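Local atomic coordinates of terminal uridylyltransferase 1 (Trypanosoma brucei, PDB entry 5HZD), a protein that adds uridines to the 3' end of guide RNAs, ribosomal RNAs and some mRNAs in the mitochondrion, using UTP, during post-transcriptional RNA editing. Residues 295-299 with 467-471; 300-304 with 340-344; 332-338 with 475-479; 415-421 with 464-468. One frame throughout, in Å; residues are numbered along the deposited sequence. Where two conformers were deposited one is given.

How the interactions relate
Helices 292-304 and 336-349 and the loop that runs from 464 to 479 account for most of the four contacts. Interactions 1 and 2 both use helix 292-304, and interactions 2 and 3 both use helix 336-349; interactions 1 and 4 share Asp467 and Pro468. Interactions 2 and 4 are buried but differ in chemistry: interaction 2 is apolar helix packing, while interaction 4 pairs backbones and gathers hydrogen bonds on a carboxylate. Interactions 1 and 3 are only partly buried and mix ring packing with water bridges. They meet where Tyr337 touches Asn296 and Pro468, and a probable backbone hydrogen bond from Leu475 to Ile465 ties interaction 3 to interaction 4.

Interaction 1 of 4, residues 295-299 with 467-471; sequences RNSTL and DPYEE
Arg295 lies flat over one face of Tyr469, bringing helix 292-304 against residues assigned to the nucleotide recognition motif. Its CD methylene makes a CH-pi contact, with Arg295 CD 3.6 Å from the centroid of the Tyr469 ring and almost on the ring normal. The guanidinium then passes over the rim, Arg295 NE coming within 3.3 Å of Tyr469 CE1, and its plane is only 13° from that of the ring. With CG anti to the backbone N (chi1 -161°) and the chain extended, the arginine spans the ring. Asn296 arrives at the edge instead: its OD1 is 3.3 Å from Tyr469 CD2, and the amide is nearly coplanar with the ring. Leu299 adds an apolar touch, its CD2 lying 3.9 Å from Pro468 CB and 4.0 Å from Tyr469 CE2.

The next shell fixes these groups. Arg295 NE donates to the carbonyl of Ile361, and Tyr469 OH is hydrogen-bonded to that of Pro358. Two waters join Asn296 to Asp467, one donating to both OD1 atoms, the other accepting from Asn296 ND2 and donating to Asp467 OD2. Both Arg295 and Asn296 belong to the UTP-binding site, so the contact couples that site to the loop at 467-471. Asp467 OD1 shapes this loop, taking Tyr469 N (3.0 Å, an Asx turn) and Glu470 N (2.8 Å) from opposite faces of its carboxylate plane.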
# COMPACT_ATOMS: atom_id res chain seq x y z
N ARG A 295 -7.56 8.43 1.07
CA ARG A 295 -8.87 8.22 0.47
C ARG A 295 -8.89 6.93 -0.34
O ARG A 295 -9.87 6.17 -0.27
CB ARG A 295 -9.22 9.41 -0.42
CG ARG A 295 -10.71 9.49 -0.70
CD ARG A 295 -10.99 10.63 -1.65
NE ARG A 295 -12.40 10.93 -1.77
CZ ARG A 295 -12.86 11.83 -2.63
NH1 ARG A 295 -11.98 12.49 -3.40
NH2 ARG A 295 -14.18 12.08 -2.70
N ASN A 296 -7.82 6.68 -1.10
CA ASN A 296 -7.73 5.46 -1.92
C ASN A 296 -7.82 4.23 -1.01
O ASN A 296 -8.58 3.29 -1.29
CB ASN A 296 -6.41 5.39 -2.67
CG ASN A 296 -6.35 6.34 -3.83
OD1 ASN A 296 -7.26 7.11 -4.08
ND2 ASN A 296 -5.24 6.28 -4.57
N SER A 297 -7.06 4.23 0.08
CA SER A 297 -7.04 3.05 0.97
C SER A 297 -8.39 2.86 1.65
O SER A 297 -8.84 1.72 1.85
CB SER A 297 -5.93 3.19 2.03
OG SER A 297 -4.65 3.23 1.42
N THR A 298 -9.07 3.95 1.99
CA THR A 298 -10.34 3.88 2.67
C THR A 298 -11.41 3.34 1.72
O THR A 298 -12.26 2.53 2.13
CB THR A 298 -10.71 5.26 3.22
OG1 THR A 298 -9.66 5.69 4.11
CG2 THR A 298 -12.02 5.22 3.96
N LEU A 299 -11.34 3.71 0.44
CA LEU A 299 -12.27 3.12 -0.55
C LEU A 299 -12.06 1.60 -0.67
O LEU A 299 -13.04 0.82 -0.66
CB LEU A 299 -12.04 3.76 -1.92
CG LEU A 299 -12.93 3.19 -3.04
CD1 LEU A 299 -14.41 3.33 -2.72
CD2 LEU A 299 -12.56 3.89 -4.36
N ASP A 467 -9.06 5.41 -12.99
CA ASP A 467 -8.69 5.75 -11.61
C ASP A 467 -9.90 6.38 -10.90
O ASP A 467 -10.55 7.29 -11.44
CB ASP A 467 -7.52 6.74 -11.59
CG ASP A 467 -7.02 7.00 -10.21
OD1 ASP A 467 -7.67 7.76 -9.47
OD2 ASP A 467 -5.96 6.48 -9.85
N PRO A 468 -10.24 5.88 -9.70
CA PRO A 468 -11.45 6.36 -9.03
C PRO A 468 -11.48 7.87 -8.75
O PRO A 468 -12.55 8.47 -8.87
CB PRO A 468 -11.42 5.59 -7.71
CG PRO A 468 -10.81 4.28 -8.08
CD PRO A 468 -9.70 4.67 -9.06
N TYR A 469 -10.34 8.47 -8.42
CA TYR A 469 -10.36 9.89 -8.00
C TYR A 469 -9.63 10.85 -8.92
O TYR A 469 -9.81 12.07 -8.83
CB TYR A 469 -9.85 10.03 -6.56
CG TYR A 469 -10.73 9.30 -5.55
CD1 TYR A 469 -12.06 9.68 -5.33
CD2 TYR A 469 -10.22 8.21 -4.85
CE1 TYR A 469 -12.86 9.00 -4.43
CE2 TYR A 469 -11.01 7.52 -3.95
CZ TYR A 469 -12.32 7.92 -3.75
OH TYR A 469 -13.09 7.25 -2.85
N GLU A 470 -8.82 10.33 -9.83
CA GLU A 470 -8.23 11.20 -10.85
C GLU A 470 -8.95 11.05 -12.19
O GLU A 470 -8.77 10.04 -12.89
CB GLU A 470 -6.74 10.91 -10.98
CG GLU A 470 -6.03 11.84 -11.95
CD GLU A 470 -4.54 11.96 -11.67
OE1 GLU A 470 -3.78 12.30 -12.61
OE2 GLU A 470 -4.13 11.74 -10.50
N GLU A 471 -9.73 12.04 -12.60
CA GLU A 471 -10.38 11.92 -13.90
C GLU A 471 -9.37 11.95 -15.06
O GLU A 471 -8.29 12.55 -14.98
CB GLU A 471 -11.49 12.95 -14.12
CG GLU A 471 -12.52 12.50 -15.15
CD GLU A 471 -13.52 13.61 -15.50
OE1 GLU A 471 -14.21 13.49 -16.54
OE2 GLU A 471 -13.60 14.60 -14.74
O HOH W 1 -8.03 6.88 -6.95
O HOH W 2 -5.01 7.78 -7.31

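Interaction 2 of 4, residues 300-304 with 340-344; sequences LRKYL and NIMWI
Ile344 presses its CG2 methyl onto the face of Tyr303, close to the ring centre: Ile344 CG2 stands 3.5 Å from the centroid of the Tyr303 ring, a CH-pi contact 13° off the normal. Ile344 was deposited in two conformers, and the contacts are those of one. With CG1 anti to its carbonyl carbon (chi1 -70°), that methyl is sent to the tyrosine while the other branch reaches between two leucines of the facing helix. Leu300 and Leu304 each cross it at about a right angle, Leu300 CD2 meeting Ile344 CD1 at 3.7 Å and Leu304 CD2 meeting Ile344 CG1 at 3.9 Å. The same Leu304 methyl touches the edge of the indole, 4.0 Å from Trp343 CD1. At the other end Leu300 CD1 points across the amide, 3.9 Å from Asn340 ND2.

The packing joins helix 292-304 to helix 336-349, which carry UTP-binding Ser297 and Tyr337; the segment axes, 11.2 Å apart, run roughly together at 35°. Tyr303 OH bonds to Val356 N and Trp343 NE1 to Ala310 O. Helix 310-324 flanks Asn340 and Trp343, Leu300 also packs on Tyr337 and on Ala114 of helix 111-114, and Ile341 and Met342 lean on Ile465.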
# COMPACT_ATOMS: atom_id res chain seq x y z
N LEU A 300 -10.78 1.20 -0.76
CA LEU A 300 -10.46 -0.23 -0.84
C LEU A 300 -10.99 -0.94 0.38
O LEU A 300 -11.59 -2.00 0.25
CB LEU A 300 -8.95 -0.50 -0.98
CG LEU A 300 -8.30 0.01 -2.29
CD1 LEU A 300 -6.86 -0.34 -2.30
CD2 LEU A 300 -8.97 -0.63 -3.51
N ARG A 301 -10.79 -0.37 1.57
CA ARG A 301 -11.22 -1.05 2.80
C ARG A 301 -12.71 -1.33 2.81
O ARG A 301 -13.16 -2.45 3.17
CB ARG A 301 -10.81 -0.23 4.02
CG ARG A 301 -11.01 -0.97 5.31
CD ARG A 301 -10.70 -0.06 6.49
NE ARG A 301 -11.14 -0.73 7.71
CZ ARG A 301 -12.38 -0.65 8.23
NH1 ARG A 301 -13.32 0.11 7.67
NH2 ARG A 301 -12.67 -1.34 9.33
N LYS A 302 -13.51 -0.35 2.40
CA LYS A 302 -14.96 -0.51 2.41
C LYS A 302 -15.38 -1.65 1.48
O LYS A 302 -16.17 -2.53 1.87
CB LYS A 302 -15.59 0.81 2.00
CG LYS A 302 -17.08 0.85 2.17
CD LYS A 302 -17.60 2.28 2.01
CE LYS A 302 -19.11 2.35 2.16
NZ LYS A 302 -19.60 1.96 3.52
N TYR A 303 -14.83 -1.68 0.27
CA TYR A 303 -15.11 -2.80 -0.62
C TYR A 303 -14.61 -4.15 -0.09
O TYR A 303 -15.35 -5.14 -0.11
CB TYR A 303 -14.46 -2.53 -1.98
CG TYR A 303 -15.32 -1.76 -2.95
CD1 TYR A 303 -16.50 -2.32 -3.45
CD2 TYR A 303 -14.92 -0.52 -3.44
CE1 TYR A 303 -17.28 -1.65 -4.40
CE2 TYR A 303 -15.72 0.17 -4.40
CZ TYR A 303 -16.87 -0.42 -4.86
OH TYR A 303 -17.63 0.24 -5.82
N LEU A 304 -13.37 -4.19 0.37
CA LEU A 304 -12.77 -5.50 0.65
C LEU A 304 -13.29 -6.13 1.94
O LEU A 304 -13.22 -7.35 2.12
CB LEU A 304 -11.25 -5.37 0.68
CG LEU A 304 -10.63 -4.99 -0.67
CD1 LEU A 304 -9.14 -4.95 -0.51
CD2 LEU A 304 -11.00 -6.00 -1.77
N ASN A 340 -6.18 -4.35 -7.61
CA ASN A 340 -7.31 -4.36 -6.68
C ASN A 340 -8.59 -3.84 -7.34
O ASN A 340 -9.69 -4.35 -7.09
CB ASN A 340 -7.00 -3.51 -5.44
CG ASN A 340 -6.24 -4.27 -4.39
OD1 ASN A 340 -6.50 -5.44 -4.14
ND2 ASN A 340 -5.28 -3.60 -3.75
N ILE A 341 -8.45 -2.83 -8.22
CA ILE A 341 -9.63 -2.33 -8.91
C ILE A 341 -10.18 -3.40 -9.86
O ILE A 341 -11.41 -3.56 -9.95
CB ILE A 341 -9.34 -1.00 -9.64
CG1 ILE A 341 -9.09 0.08 -8.58
CG2 ILE A 341 -10.52 -0.61 -10.56
CD1 ILE A 341 -8.36 1.32 -9.12
N MET A 342 -9.31 -4.13 -10.56
CA MET A 342 -9.78 -5.23 -11.38
C MET A 342 -10.59 -6.23 -10.55
O MET A 342 -11.65 -6.67 -10.97
CB MET A 342 -8.63 -5.99 -12.04
CG MET A 342 -7.92 -5.19 -13.11
SD MET A 342 -6.69 -6.20 -13.95
CE MET A 342 -7.70 -7.46 -14.72
N TRP A 343 -10.08 -6.60 -9.38
CA TRP A 343 -10.76 -7.58 -8.55
C TRP A 343 -12.09 -7.04 -8.06
O TRP A 343 -13.12 -7.70 -8.15
CB TRP A 343 -9.81 -7.91 -7.39
CG TRP A 343 -10.35 -8.72 -6.24
CD1 TRP A 343 -10.36 -8.33 -4.93
CD2 TRP A 343 -10.82 -10.08 -6.26
NE1 TRP A 343 -10.84 -9.37 -4.13
CE2 TRP A 343 -11.12 -10.44 -4.93
CE3 TRP A 343 -11.04 -11.02 -7.27
CZ2 TRP A 343 -11.60 -11.70 -4.58
CZ3 TRP A 343 -11.52 -12.28 -6.92
CH2 TRP A 343 -11.82 -12.60 -5.59
N ILE A 344 -12.09 -5.81 -7.56
CA ILE A 344 -13.33 -5.26 -7.02
C ILE A 344 -14.38 -5.05 -8.11
O ILE A 344 -15.57 -5.31 -7.90
CB ILE A 344 -13.05 -3.95 -6.33
CG1 ILE A 344 -12.26 -4.25 -5.06
CG2 ILE A 344 -14.35 -3.26 -5.96
CD1 ILE A 344 -11.61 -3.00 -4.45

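Interaction 3 of 4, residues 332-338 with 475-479. With SO4 (sulfate ion), chain C.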
# COMPACT_ATOMS: atom_id res chain seq x y z
N GLY A 332 5.75 0.05 -16.91
CA GLY A 332 4.55 0.48 -17.62
C GLY A 332 3.36 -0.45 -17.47
O GLY A 332 2.29 -0.23 -18.08
N TYR A 333 3.52 -1.51 -16.69
CA TYR A 333 2.37 -2.39 -16.48
C TYR A 333 1.53 -1.83 -15.34
O TYR A 333 1.67 -0.63 -14.99
CB TYR A 333 2.80 -3.83 -16.23
CG TYR A 333 3.43 -4.49 -17.45
CD1 TYR A 333 2.64 -5.17 -18.38
CD2 TYR A 333 4.80 -4.43 -17.66
CE1 TYR A 333 3.21 -5.77 -19.49
CE2 TYR A 333 5.38 -5.03 -18.77
CZ TYR A 333 4.57 -5.70 -19.68
OH TYR A 333 5.14 -6.29 -20.79
N PHE A 334 0.66 -2.65 -14.76
CA PHE A 334 -0.26 -2.12 -13.74
C PHE A 334 0.40 -1.98 -12.37
O PHE A 334 1.43 -2.58 -12.07
CB PHE A 334 -1.44 -3.08 -13.59
CG PHE A 334 -2.36 -3.10 -14.76
CD1 PHE A 334 -2.96 -1.93 -15.22
CD2 PHE A 334 -2.67 -4.30 -15.38
CE1 PHE A 334 -3.84 -1.96 -16.30
CE2 PHE A 334 -3.55 -4.32 -16.45
CZ PHE A 334 -4.13 -3.17 -16.92
N THR A 335 -0.21 -1.15 -11.55
CA THR A 335 0.16 -1.04 -10.15
C THR A 335 -0.67 -2.01 -9.31
O THR A 335 -1.68 -2.58 -9.77
CB THR A 335 -0.18 0.36 -9.64
OG1 THR A 335 -1.57 0.62 -9.86
CG2 THR A 335 0.64 1.40 -10.36
N SER A 336 -0.30 -2.17 -8.05
CA SER A 336 -1.11 -2.99 -7.16
C SER A 336 -2.51 -2.42 -7.00
O SER A 336 -3.50 -3.17 -6.90
CB SER A 336 -0.43 -3.15 -5.80
OG SER A 336 0.77 -3.91 -5.97
N TYR A 337 -2.63 -1.10 -6.98
CA TYR A 337 -3.94 -0.48 -6.90
C TYR A 337 -4.79 -0.89 -8.11
O TYR A 337 -5.97 -1.22 -7.93
CB TYR A 337 -3.77 1.05 -6.88
CG TYR A 337 -5.02 1.88 -6.63
CD1 TYR A 337 -5.88 1.60 -5.59
CD2 TYR A 337 -5.26 3.03 -7.39
CE1 TYR A 337 -7.00 2.42 -5.34
CE2 TYR A 337 -6.37 3.85 -7.14
CZ TYR A 337 -7.23 3.54 -6.12
OH TYR A 337 -8.33 4.36 -5.88
N ALA A 338 -4.22 -0.88 -9.30
CA ALA A 338 -4.98 -1.27 -10.51
C ALA A 338 -5.50 -2.71 -10.40
O ALA A 338 -6.64 -3.02 -10.82
CB ALA A 338 -4.12 -1.11 -11.74
N LEU A 475 -5.18 3.74 -15.78
CA LEU A 475 -4.12 2.98 -15.10
C LEU A 475 -3.39 2.06 -16.07
O LEU A 475 -2.27 1.61 -15.79
CB LEU A 475 -4.65 2.24 -13.86
CG LEU A 475 -5.36 3.18 -12.87
CD1 LEU A 475 -5.85 2.40 -11.65
CD2 LEU A 475 -4.39 4.27 -12.41
N GLY A 476 -3.98 1.79 -17.23
CA GLY A 476 -3.28 1.06 -18.27
C GLY A 476 -2.64 1.90 -19.38
O GLY A 476 -2.39 1.39 -20.48
N ARG A 477 -2.40 3.19 -19.11
CA ARG A 477 -1.93 4.12 -20.12
C ARG A 477 -0.60 3.80 -20.77
O ARG A 477 -0.30 4.34 -21.84
CB ARG A 477 -1.89 5.54 -19.55
CG ARG A 477 -0.88 5.72 -18.42
CD ARG A 477 -1.09 7.03 -17.66
NE ARG A 477 -0.18 7.10 -16.50
CZ ARG A 477 -0.37 6.45 -15.35
NH1 ARG A 477 -1.43 5.66 -15.18
NH2 ARG A 477 0.51 6.59 -14.36
N HIS A 478 0.22 2.96 -20.15
CA HIS A 478 1.49 2.61 -20.80
C HIS A 478 1.45 1.25 -21.47
O HIS A 478 2.48 0.79 -21.99
CB HIS A 478 2.66 2.62 -19.80
CG HIS A 478 2.80 3.90 -19.03
ND1 HIS A 478 3.09 5.10 -19.62
CD2 HIS A 478 2.69 4.14 -17.70
CE1 HIS A 478 3.14 6.05 -18.70
NE2 HIS A 478 2.91 5.49 -17.52
N ILE A 479 0.28 0.61 -21.49
CA ILE A 479 0.15 -0.72 -22.06
C ILE A 479 -0.31 -0.70 -23.50
O ILE A 479 -1.51 -0.58 -23.78
CB ILE A 479 -0.78 -1.60 -21.19
CG1 ILE A 479 -0.25 -1.63 -19.76
CG2 ILE A 479 -0.89 -3.01 -21.81
CD1 ILE A 479 -1.13 -2.41 -18.78
S SO4 C . 2.97 9.05 -16.06
O1 SO4 C . 2.50 9.90 -14.97
O2 SO4 C . 4.17 9.63 -16.66
O3 SO4 C . 1.93 8.95 -17.08
O4 SO4 C . 3.27 7.72 -15.52
O HOH W 3 0.02 1.47 -17.61
O HOH W 4 -1.21 1.15 -13.21
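Apolar packing is led by Ile479, whose CD1 methyl makes a CH-pi contact over one face of Phe334, offset toward the rim, with 3.7 Å from Ile479 CD1 to the centroid of the Phe334 ring. The two side chains cross at about a right angle. Leu475 O comes in at the ring edge, and Gly476 CA approaches Phe334 CE1 to 3.6 Å. Farther along, Leu475 CD1 meets Ala338 CB at 3.9 Å, on the first turn of the helix that Thr335 caps by accepting from Ala338 N. Gly332 sets its bare backbone against the type I turn 476-479, its O lying 3.3 Å from His478 CB.

Polar links between the segments go through water. One water donates to Gly332 O and Leu475 O and accepts from His478 N; a second accepts from Thr335 N and donates to Leu475 O, which thus accepts from both.

The charged end faces a sulfate, probably from the crystallisation liquor. Arg477 NE donates to sulfate O3 (2.9 Å) and Arg477 NH2 to O4, the oxygen also taken by His478 NE2 at 3.0 Å. Arg477 CG, between the backbone N and the carbonyl carbon (chi1 65°), lies over the imidazole. Apolar packing and two waters thus join 475-479 to the chain entering helix 336-349, home of UTP-binding Ser336 and Tyr337; Arg477 and the His478 N-H form an anion-binding corner, and the sulfate would probably favour a protonated imidazole.

Interaction 4 of 4, residues 415-421 with 464-468; sequences NVISLNR and CIEDP
Ile417 and Ile465 form a single parallel beta bridge, with Ile417 N donating to Cys464 O (2.9 Å) and Glu466 N returning a bond to Ile417 O (2.8 Å). The two isoleucines lie side by side, pointing the same way, Ile417 CB 3.9 Å from Ile465 CG1. Next to them Val416 CG2 packs on Cys464 CB, and a water joins Asn415 O to Cys464 N.

Past the bridge, Glu466 dominates. Its chain is extended, with CG anti to the backbone N (chi1 180°), and so delivers the carboxylate toward Ser418, Asn420 and Arg421. Ser418 OG donates to Glu466 OE1 at a short 2.6 Å, meeting it on the anti side and 29° out of the carboxylate plane. Arg421 NH1 takes the syn lone pair of Glu466 OE1, completing a salt bridge at 3.0 Å, with the two groups nearly coplanar. Ser418 OG also accepts from Asn420 N, closing an ST turn. Asn420 lies obliquely to the carboxylate, planes 32° apart, with its OD1 3.4 Å from Glu466 CD; its ND2 donates to Pro468 O at 2.9 Å, while a water bonded to Asn420 OD1 also serves Leu419 N and Glu466 O.

Arg421 NH1 is also hydrogen-bonded to Thr425 OG1, and a water links its NH2 to Glu466 OE2. With two donors gripping one oxygen and a cation beside it, Glu466 is probably held as the carboxylate although buried. That network would fix the start of the assigned nucleotide recognition motif, and with it Pro468, against the chain at 417-421.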
# COMPACT_ATOMS: atom_id res chain seq x y z
N ASN A 415 -14.83 -1.58 -23.46
CA ASN A 415 -15.25 -1.14 -22.14
C ASN A 415 -14.09 -0.82 -21.21
O ASN A 415 -12.94 -1.11 -21.52
CB ASN A 415 -16.15 -2.20 -21.49
CG ASN A 415 -17.50 -2.32 -22.20
OD1 ASN A 415 -17.96 -1.41 -22.91
ND2 ASN A 415 -18.17 -3.46 -21.97
N VAL A 416 -14.41 -0.24 -20.07
CA VAL A 416 -13.40 0.22 -19.13
C VAL A 416 -13.72 -0.37 -17.77
O VAL A 416 -14.87 -0.35 -17.34
CB VAL A 416 -13.49 1.75 -18.98
CG1 VAL A 416 -12.49 2.27 -17.91
CG2 VAL A 416 -13.29 2.45 -20.35
N ILE A 417 -12.70 -0.89 -17.09
CA ILE A 417 -12.85 -1.34 -15.70
C ILE A 417 -12.97 -0.10 -14.84
O ILE A 417 -12.03 0.68 -14.73
CB ILE A 417 -11.63 -2.18 -15.30
CG1 ILE A 417 -11.54 -3.44 -16.20
CG2 ILE A 417 -11.70 -2.60 -13.83
CD1 ILE A 417 -10.30 -4.34 -15.95
N SER A 418 -14.15 0.14 -14.26
CA SER A 418 -14.36 1.40 -13.57
C SER A 418 -15.32 1.24 -12.41
O SER A 418 -16.37 0.58 -12.54
CB SER A 418 -14.93 2.46 -14.53
OG SER A 418 -15.18 3.65 -13.79
N LEU A 419 -14.94 1.82 -11.27
CA LEU A 419 -15.81 1.85 -10.09
C LEU A 419 -16.52 3.18 -9.99
O LEU A 419 -17.22 3.44 -9.01
CB LEU A 419 -14.99 1.60 -8.81
CG LEU A 419 -14.16 0.32 -8.80
CD1 LEU A 419 -13.36 0.30 -7.50
CD2 LEU A 419 -15.10 -0.83 -8.92
N ASN A 420 -16.41 4.05 -11.00
CA ASN A 420 -16.99 5.37 -10.85
C ASN A 420 -18.47 5.42 -11.15
O ASN A 420 -19.12 6.46 -10.92
CB ASN A 420 -16.29 6.38 -11.77
CG ASN A 420 -14.93 6.74 -11.27
OD1 ASN A 420 -13.98 6.02 -11.47
ND2 ASN A 420 -14.83 7.86 -10.56
N ARG A 421 -19.00 4.32 -11.66
CA ARG A 421 -20.45 4.17 -11.88
C ARG A 421 -20.74 2.70 -11.78
O ARG A 421 -19.85 1.88 -12.00
CB ARG A 421 -20.86 4.76 -13.25
CG ARG A 421 -20.19 4.09 -14.45
CD ARG A 421 -20.21 5.02 -15.68
NE ARG A 421 -19.71 6.36 -15.37
CZ ARG A 421 -18.42 6.68 -15.29
NH1 ARG A 421 -17.45 5.77 -15.45
NH2 ARG A 421 -18.09 7.92 -14.98
N CYS A 464 -8.14 -0.66 -20.36
CA CYS A 464 -8.52 0.55 -19.65
C CYS A 464 -9.06 0.30 -18.25
O CYS A 464 -10.00 -0.49 -18.07
CB CYS A 464 -9.60 1.30 -20.44
SG CYS A 464 -8.98 1.93 -22.01
N ILE A 465 -8.47 0.98 -17.27
CA ILE A 465 -8.94 0.92 -15.88
C ILE A 465 -9.01 2.38 -15.43
O ILE A 465 -7.99 3.10 -15.47
CB ILE A 465 -7.94 0.16 -14.99
CG1 ILE A 465 -7.81 -1.28 -15.48
CG2 ILE A 465 -8.43 0.18 -13.56
CD1 ILE A 465 -6.81 -2.09 -14.62
N GLU A 466 -10.20 2.83 -15.07
CA GLU A 466 -10.39 4.23 -14.68
C GLU A 466 -9.93 4.42 -13.23
O GLU A 466 -10.34 3.68 -12.32
CB GLU A 466 -11.87 4.62 -14.84
CG GLU A 466 -12.18 6.09 -14.44
CD GLU A 466 -13.57 6.60 -14.80
OE1 GLU A 466 -14.53 5.81 -15.00
OE2 GLU A 466 -13.73 7.84 -14.88
N ASP A 467 -9.06 5.41 -12.99
CA ASP A 467 -8.69 5.75 -11.61
C ASP A 467 -9.90 6.38 -10.90
O ASP A 467 -10.55 7.29 -11.44
CB ASP A 467 -7.52 6.74 -11.59
CG ASP A 467 -7.02 7.00 -10.21
OD1 ASP A 467 -7.67 7.76 -9.47
OD2 ASP A 467 -5.96 6.48 -9.85
N PRO A 468 -10.24 5.88 -9.70
CA PRO A 468 -11.45 6.36 -9.03
C PRO A 468 -11.48 7.87 -8.75
O PRO A 468 -12.55 8.47 -8.87
CB PRO A 468 -11.42 5.59 -7.71
CG PRO A 468 -10.81 4.28 -8.08
CD PRO A 468 -9.70 4.67 -9.06
O HOH W 5 -10.23 -2.02 -21.72
O HOH W 6 -12.72 3.44 -11.05
O HOH W 7 -15.64 9.36 -15.39